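Local coordinates for ABC transporter substrate-binding protein (Rhizobium radiobacter, PDB 6TFX), which binds mannopinic acid, a mannityl-opine, as the periplasmic solute-binding protein of an ABC transporter that probably imports such opines, at residues 89-92 and 93-97; 147-150 and 151-154. One frame throughout, in Å; residues are numbered along the deposited sequence.

Contact 1: residues 89-92 and 93-97; sequences DDVV and FSLDK
The carbonyl oxygen of Asp90 is gripped twice by Ser94, one helical turn further on. Ser94 N donates to Asp90 O at 2.8 Å, the ordinary i to i+4 helix bond, and the hydroxyl adds a second bond, Ser94 OG to Asp90 O, also 2.8 Å. The two donors arrive from opposite faces of the carbonyl plane, each tilted by about 30°. Turning OG beside its own backbone N (chi1 -60°) is what folds the hydroxyl back onto the preceding turn, a familiar way for serine to bury its oxygen inside a helix.

Around the helix the spacing of four repeats with other chemistry. The side chains of Val91 and Leu95 leave the helix in the same direction and run next to each other, CG1 of Val91 resting 3.9 Å from CD1 of Leu95, while Leu95 N donates to Val91 O almost straight (175° at the hydrogen). Val92 and Asp96 also run alongside each other, Val92 CG1 lying 3.6 Å from Asp96 OD2, while OD1 of that carboxylate forms a salt bridge with Arg99.

Helix 88-98 lies on the four-stranded antiparallel sheet and meets helix 150-156 through Phe93. On the sheet side, Val91 and Leu95 pack on strand 123-128, and Val92, Leu95 and Asp96 on strand 113-118.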
loop_
_atom_site.group_PDB
_atom_site.type_symbol
_atom_site.label_atom_id
_atom_site.label_comp_id
_atom_site.label_asym_id
_atom_site.label_seq_id
_atom_site.Cartn_x
_atom_site.Cartn_y
_atom_site.Cartn_z
ATOM N N ASP A 89 -25.109 -10.198 -7.876
ATOM C CA ASP A 89 -24.400 -10.375 -9.156
ATOM C C ASP A 89 -23.179 -9.441 -9.287
ATOM O O ASP A 89 -22.184 -9.825 -9.900
ATOM C CB ASP A 89 -25.353 -10.167 -10.343
ATOM C CG ASP A 89 -26.304 -11.344 -10.605
ATOM O OD1 ASP A 89 -26.132 -12.419 -9.966
ATOM O OD2 ASP A 89 -27.205 -11.197 -11.459
ATOM N N ASP A 90 -23.262 -8.212 -8.735
ATOM C CA ASP A 90 -22.120 -7.288 -8.764
ATOM C C ASP A 90 -20.986 -7.841 -7.899
ATOM O O ASP A 90 -19.818 -7.704 -8.254
ATOM C CB ASP A 90 -22.531 -5.910 -8.208
ATOM C CG ASP A 90 -23.504 -5.183 -9.108
ATOM O OD1 ASP A 90 -23.266 -5.156 -10.338
ATOM O OD2 ASP A 90 -24.499 -4.615 -8.577
ATOM N N VAL A 91 -21.337 -8.426 -6.731
ATOM C CA VAL A 91 -20.333 -8.993 -5.821
ATOM C C VAL A 91 -19.632 -10.173 -6.486
ATOM O O VAL A 91 -18.404 -10.266 -6.434
ATOM C CB VAL A 91 -20.944 -9.370 -4.455
ATOM C CG1 VAL A 91 -19.916 -10.074 -3.570
ATOM C CG2 VAL A 91 -21.513 -8.131 -3.762
ATOM N N VAL A 92 -20.418 -11.083 -7.111
ATOM C CA VAL A 92 -19.838 -12.226 -7.819
ATOM C C VAL A 92 -18.906 -11.710 -8.905
ATOM O O VAL A 92 -17.782 -12.192 -9.018
ATOM C CB VAL A 92 -20.954 -13.132 -8.422
ATOM C CG1 VAL A 92 -20.356 -14.227 -9.305
ATOM C CG2 VAL A 92 -21.795 -13.743 -7.296
ATOM N N PHE A 93 -19.380 -10.729 -9.720
ATOM C CA PHE A 93 -18.558 -10.207 -10.795
ATOM C C PHE A 93 -17.244 -9.614 -10.244
ATOM O O PHE A 93 -16.149 -9.893 -10.762
ATOM C CB PHE A 93 -19.331 -9.139 -11.585
ATOM C CG PHE A 93 -18.464 -8.421 -12.592
ATOM C CD1 PHE A 93 -18.183 -8.995 -13.828
ATOM C CD2 PHE A 93 -17.879 -7.195 -12.280
ATOM C CE1 PHE A 93 -17.342 -8.344 -14.743
ATOM C CE2 PHE A 93 -17.026 -6.557 -13.189
ATOM C CZ PHE A 93 -16.764 -7.139 -14.405
ATOM N N SER A 94 -17.363 -8.813 -9.172
ATOM C CA SER A 94 -16.197 -8.121 -8.613
ATOM C C SER A 94 -15.168 -9.062 -8.029
ATOM O O SER A 94 -13.978 -8.922 -8.337
ATOM C CB SER A 94 -16.618 -7.111 -7.556
ATOM O OG SER A 94 -17.480 -6.147 -8.118
ATOM N N LEU A 95 -15.609 -10.003 -7.169
ATOM C CA LEU A 95 -14.683 -10.954 -6.525
ATOM C C LEU A 95 -14.087 -11.912 -7.535
ATOM O O LEU A 95 -12.901 -12.234 -7.436
ATOM C CB LEU A 95 -15.357 -11.695 -5.363
ATOM C CG LEU A 95 -15.717 -10.791 -4.189
ATOM C CD1 LEU A 95 -16.358 -11.611 -3.080
ATOM C CD2 LEU A 95 -14.458 -10.053 -3.611
ATOM N N ASP A 96 -14.869 -12.293 -8.589
ATOM C CA ASP A 96 -14.256 -13.154 -9.600
ATOM C C ASP A 96 -13.212 -12.370 -10.389
ATOM O O ASP A 96 -12.236 -12.956 -10.871
ATOM C CB ASP A 96 -15.307 -13.698 -10.574
ATOM C CG ASP A 96 -16.146 -14.825 -10.008
ATOM O OD1 ASP A 96 -15.760 -15.386 -8.939
ATOM O OD2 ASP A 96 -17.181 -15.168 -10.638
ATOM N N LYS A 97 -13.442 -11.056 -10.576
ATOM C CA LYS A 97 -12.475 -10.205 -11.278
ATOM C C LYS A 97 -11.217 -10.065 -10.397
ATOM O O LYS A 97 -10.121 -10.292 -10.882
ATOM C CB LYS A 97 -13.073 -8.828 -11.587
ATOM C CG LYS A 97 -12.133 -7.919 -12.374
ATOM C CD LYS A 97 -12.828 -6.602 -12.714
ATOM C CE LYS A 97 -11.903 -5.618 -13.394
ATOM N NZ LYS A 97 -10.764 -5.228 -12.515
#

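Contact 2: residues 147-150 and 151-154; sequences IIPK and KAFK
Helix 150-156 begins here, with Pro149 in the N-cap position and the preceding chain folded against the first turn. Pro149 O accepts from Phe153 N at 3.0 Å, almost straight at the hydrogen (172°), and Lys150 O takes Lys154 N at 2.9 Å. The missing amide hydrogen of Pro149 costs the helix nothing at this position, and its carbonyl starts the ladder of i to i+4 bonds.

Two apolar contacts pack the incoming chain against the turn. The ring carbon CG of Pro149 rests 3.7 Å from CB of Ala152, a small methyl tucked against the pyrrolidine. From the residue before it, Ile148 sends CD1 obliquely to the Phe153 ring, 3.8 Å from CD1 of Phe153 and nearly as close to that residue's CB. Ile148 CG1 sits between its backbone N and carbonyl carbon (chi1 74°), and the extended chi2 then carries CD1 on toward the helix.

On the outer side Lys150 and Lys154 run alongside each other. The chain of Lys150 is extended, whereas that of Lys154 bends at its last torsion (chi4 67°), which lays NZ of Lys154 3.5 Å from CE of Lys150. The two ammonium nitrogens, NZ of Lys150 and NZ of Lys154, remain 4.8 Å apart, like charges that probably disfavour closer approach.

Beyond the turn, Phe153 meets Phe160 edge-to-face, and Ile148 packs on loop residues Pro20 and Tyr36. Phe93 touches Lys150, Phe153 and Lys154, packing against this first turn from the neighbouring helix 88-98.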
loop_
_atom_site.group_PDB
_atom_site.type_symbol
_atom_site.label_atom_id
_atom_site.label_comp_id
_atom_site.label_asym_id
_atom_site.label_seq_id
_atom_site.Cartn_x
_atom_site.Cartn_y
_atom_site.Cartn_z
ATOM N N ILE A 147 -16.008 -3.481 -4.180
ATOM C CA ILE A 147 -17.023 -3.959 -5.114
ATOM C C ILE A 147 -17.280 -2.917 -6.196
ATOM O O ILE A 147 -17.478 -1.744 -5.902
ATOM C CB ILE A 147 -18.320 -4.368 -4.376
ATOM C CG1 ILE A 147 -18.037 -5.358 -3.217
ATOM C CG2 ILE A 147 -19.394 -4.909 -5.346
ATOM C CD1 ILE A 147 -17.313 -6.692 -3.614
ATOM N N ILE A 148 -17.302 -3.374 -7.446
ATOM C CA ILE A 148 -17.591 -2.514 -8.600
ATOM C C ILE A 148 -18.863 -2.999 -9.346
ATOM O O ILE A 148 -19.258 -4.161 -9.169
ATOM C CB ILE A 148 -16.385 -2.349 -9.559
ATOM C CG1 ILE A 148 -16.142 -3.624 -10.408
ATOM C CG2 ILE A 148 -15.131 -1.926 -8.782
ATOM C CD1 ILE A 148 -15.000 -3.503 -11.426
ATOM N N PRO A 149 -19.488 -2.138 -10.185
ATOM C CA PRO A 149 -20.733 -2.550 -10.851
ATOM C C PRO A 149 -20.455 -3.338 -12.117
ATOM O O PRO A 149 -19.712 -2.882 -12.981
ATOM C CB PRO A 149 -21.468 -1.226 -11.142
ATOM C CG PRO A 149 -20.535 -0.127 -10.718
ATOM C CD PRO A 149 -19.184 -0.719 -10.470
ATOM N N LYS A 150 -21.070 -4.523 -12.218
ATOM C CA LYS A 150 -20.947 -5.390 -13.383
ATOM C C LYS A 150 -21.270 -4.610 -14.662
ATOM O O LYS A 150 -20.469 -4.621 -15.594
ATOM C CB LYS A 150 -21.916 -6.578 -13.225
ATOM C CG LYS A 150 -21.770 -7.680 -14.269
ATOM C CD LYS A 150 -22.775 -8.775 -13.939
ATOM C CE LYS A 150 -22.645 -10.016 -14.781
ATOM N NZ LYS A 150 -23.621 -11.056 -14.337
ATOM N N LYS A 151 -22.426 -3.922 -14.701
ATOM C CA LYS A 151 -22.842 -3.183 -15.919
ATOM C C LYS A 151 -21.898 -2.062 -16.303
ATOM O O LYS A 151 -21.607 -1.890 -17.498
ATOM C CB LYS A 151 -24.244 -2.599 -15.770
ATOM C CG LYS A 151 -25.377 -3.606 -15.601
ATOM C CD LYS A 151 -26.752 -2.982 -15.929
ATOM C CE LYS A 151 -27.249 -1.847 -15.047
ATOM N NZ LYS A 151 -28.726 -1.715 -15.102
ATOM N N ALA A 152 -21.408 -1.304 -15.314
ATOM C CA ALA A 152 -20.507 -0.187 -15.595
ATOM C C ALA A 152 -19.163 -0.665 -16.109
ATOM O O ALA A 152 -18.648 -0.115 -17.089
ATOM C CB ALA A 152 -20.334 0.672 -14.363
ATOM N N PHE A 153 -18.596 -1.683 -15.463
ATOM C CA PHE A 153 -17.302 -2.176 -15.919
ATOM C C PHE A 153 -17.417 -2.835 -17.291
ATOM O O PHE A 153 -16.580 -2.566 -18.171
ATOM C CB PHE A 153 -16.658 -3.142 -14.900
ATOM C CG PHE A 153 -15.218 -3.384 -15.305
ATOM C CD1 PHE A 153 -14.219 -2.475 -14.956
ATOM C CD2 PHE A 153 -14.877 -4.471 -16.106
ATOM C CE1 PHE A 153 -12.908 -2.647 -15.409
ATOM C CE2 PHE A 153 -13.559 -4.651 -16.548
ATOM C CZ PHE A 153 -12.592 -3.727 -16.214
ATOM N N LYS A 154 -18.467 -3.679 -17.491
ATOM C CA LYS A 154 -18.653 -4.379 -18.782
ATOM C C LYS A 154 -18.714 -3.429 -19.951
ATOM O O LYS A 154 -18.191 -3.755 -21.014
ATOM C CB LYS A 154 -19.899 -5.278 -18.753
ATOM C CG LYS A 154 -19.601 -6.640 -18.119
ATOM C CD LYS A 154 -20.793 -7.597 -18.198
ATOM C CE LYS A 154 -20.376 -9.048 -18.065
ATOM N NZ LYS A 154 -19.851 -9.372 -16.717
#

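Contact 1 precedes contact 2 along the chain, yet their centres lie only 8 Å apart: helix 88-98 and the start of helix 150-156 are neighbours in space, separated in sequence by strands 113-118 and 123-128 and helix 135-138. Two probable hydrogen bonds, Ser94 OG to Ile148 N at 2.9 Å and Asp90 OD1 to Lys150 N at 3.0 Å, join helix 88-98, which packs on the four-stranded sheet, to amides at and before the N-terminus of helix 150-156. Lys97 adds a cation-pi contact with Phe153. Contacts 1 and 2 both belong to the region of the chain shared by family 5 solute-binding proteins, away from the opine pocket.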